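Local coordinates for protein lovastatin nonaketide synthase, polyketide synthase component (Aspergillus terreus, PDB 7CPX) that assembles the nonaketide dihydromonacolin L from malonyl-CoA as the iterative, homodimeric polyketide synthase of lovastatin biosynthesis, working together with its partner lovC, at residues 518-522 / 544-548. The protein carries 2 engineered substitutions. Numbering follows the deposited sequence.
Sequences LPFRR and IVSSD
Segments 518-522 and 544-548 run antiparallel, their directions 148° apart, as parts of the middle strand 520-524 and the short edge strand 546-547 of a three-stranded antiparallel sheet completed by 475-479. This sheet and helices 482-498 and 529-542 form an alpha/beta unit, consistent with the linker between ketosynthase and acyltransferase of such synthases. Arg521 and Ser546 form a hydrogen-bonded pair, CA to CA 4.9 Å: Arg521 N donates to Ser546 O at a very short 2.5 Å, and Ser546 N to Arg521 O at 2.8 Å. Pro519, phi/psi -48/-58, is not extended, yet Pro519 O accepts from Asp548 N at 2.8 Å. The CA-to-CB bonds of Phe520 and Ser547 point to one face of the sheet. Ser547 OG lies over one ring face, 4.0 Å from Phe520 CE2, and Val545 CG2 meets the ring edge, 4.2 Å from Phe520 CD2. Arg521 and Ser546 project from the other face, where Ser546 OG hydrogen-bonds Glu896 O. Arg521, m then t, t, extends back past Pro519 toward Asp548, NH1 2.8 Å from Asp548 O. Arg522 (t, p, t) reaches the opposite end, where its NH1 donates to Ile544 O at 2.9 Å.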
loop_
_atom_site.group_PDB
_atom_site.type_symbol
_atom_site.label_atom_id
_atom_site.label_comp_id
_atom_site.label_asym_id
_atom_site.label_seq_id
_atom_site.Cartn_x
_atom_site.Cartn_y
_atom_site.Cartn_z
ATOM N N LEU A 518 21.165 -48.109 2.052
ATOM C CA LEU A 518 20.421 -47.092 2.775
ATOM C C LEU A 518 19.726 -47.717 3.972
ATOM O O LEU A 518 19.516 -48.935 4.013
ATOM C CB LEU A 518 19.400 -46.415 1.849
ATOM C CG LEU A 518 20.047 -45.716 0.649
ATOM C CD1 LEU A 518 19.009 -45.214 -0.332
ATOM C CD2 LEU A 518 20.924 -44.566 1.108
ATOM N N PRO A 519 19.361 -46.906 4.978
ATOM C CA PRO A 519 18.858 -47.462 6.244
ATOM C C PRO A 519 17.793 -48.534 6.075
ATOM O O PRO A 519 17.971 -49.662 6.546
ATOM C CB PRO A 519 18.295 -46.229 6.960
ATOM C CG PRO A 519 19.099 -45.099 6.435
ATOM C CD PRO A 519 19.393 -45.434 5.000
ATOM N N PHE A 520 16.688 -48.207 5.412
ATOM C CA PHE A 520 15.629 -49.183 5.195
ATOM C C PHE A 520 16.048 -50.122 4.075
ATOM O O PHE A 520 16.331 -49.678 2.959
ATOM C CB PHE A 520 14.311 -48.484 4.866
ATOM C CG PHE A 520 13.742 -47.704 6.013
ATOM C CD1 PHE A 520 14.163 -46.411 6.264
ATOM C CD2 PHE A 520 12.791 -48.266 6.845
ATOM C CE1 PHE A 520 13.644 -45.691 7.322
ATOM C CE2 PHE A 520 12.267 -47.551 7.904
ATOM C CZ PHE A 520 12.694 -46.262 8.143
ATOM N N ARG A 521 16.090 -51.417 4.372
ATOM C CA ARG A 521 16.619 -52.416 3.460
ATOM C C ARG A 521 15.585 -53.503 3.208
ATOM O O ARG A 521 14.784 -53.837 4.085
ATOM C CB ARG A 521 17.890 -53.062 4.021
ATOM C CG ARG A 521 19.043 -52.108 4.260
ATOM C CD ARG A 521 20.159 -52.802 5.025
ATOM N NE ARG A 521 21.339 -51.961 5.180
ATOM C CZ ARG A 521 21.495 -51.055 6.135
ATOM N NH1 ARG A 521 20.551 -50.824 7.032
ATOM N NH2 ARG A 521 22.627 -50.360 6.190
ATOM N N ARG A 522 15.613 -54.052 1.997
ATOM C CA ARG A 522 14.875 -55.263 1.683
ATOM C C ARG A 522 15.667 -56.055 0.656
ATOM O O ARG A 522 16.456 -55.497 -0.110
ATOM C CB ARG A 522 13.463 -54.965 1.154
ATOM C CG ARG A 522 12.649 -56.206 0.780
ATOM C CD ARG A 522 12.472 -57.162 1.959
ATOM N NE ARG A 522 11.982 -58.471 1.541
ATOM C CZ ARG A 522 10.722 -58.876 1.629
ATOM N NH1 ARG A 522 9.771 -58.096 2.120
ATOM N NH2 ARG A 522 10.405 -60.100 1.213
ATOM N N ILE A 544 7.332 -55.823 4.788
ATOM C CA ILE A 544 8.292 -56.090 5.853
ATOM C C ILE A 544 9.683 -55.740 5.343
ATOM O O ILE A 544 10.136 -56.280 4.327
ATOM C CB ILE A 544 8.222 -57.556 6.306
ATOM C CG1 ILE A 544 6.814 -57.889 6.807
ATOM C CG2 ILE A 544 9.256 -57.824 7.391
ATOM C CD1 ILE A 544 6.565 -59.369 7.011
ATOM N N VAL A 545 10.365 -54.836 6.049
ATOM C CA VAL A 545 11.693 -54.379 5.664
ATOM C C VAL A 545 12.545 -54.217 6.915
ATOM O O VAL A 545 12.038 -54.100 8.032
ATOM C CB VAL A 545 11.647 -53.050 4.878
ATOM C CG1 VAL A 545 10.785 -53.198 3.635
ATOM C CG2 VAL A 545 11.123 -51.928 5.760
ATOM N N SER A 546 13.858 -54.208 6.709
ATOM C CA SER A 546 14.824 -54.018 7.780
ATOM C C SER A 546 15.355 -52.591 7.756
ATOM O O SER A 546 15.537 -51.994 6.692
ATOM C CB SER A 546 15.985 -55.005 7.649
ATOM O OG SER A 546 16.931 -54.813 8.686
ATOM N N SER A 547 15.606 -52.048 8.946
ATOM C CA SER A 547 16.059 -50.675 9.102
ATOM C C SER A 547 17.390 -50.649 9.838
ATOM O O SER A 547 17.590 -51.387 10.807
ATOM C CB SER A 547 15.031 -49.837 9.867
ATOM O OG SER A 547 15.483 -48.504 10.028
ATOM N N ASP A 548 18.293 -49.790 9.373
ATOM C CA ASP A 548 19.601 -49.624 9.995
ATOM C C ASP A 548 20.324 -50.960 10.121
ATOM O O ASP A 548 21.475 -51.093 9.705
ATOM C CB ASP A 548 19.457 -48.971 11.370
ATOM C CG ASP A 548 18.809 -47.604 11.302
ATOM O OD1 ASP A 548 19.013 -46.898 10.293
ATOM O OD2 ASP A 548 18.093 -47.235 12.257
#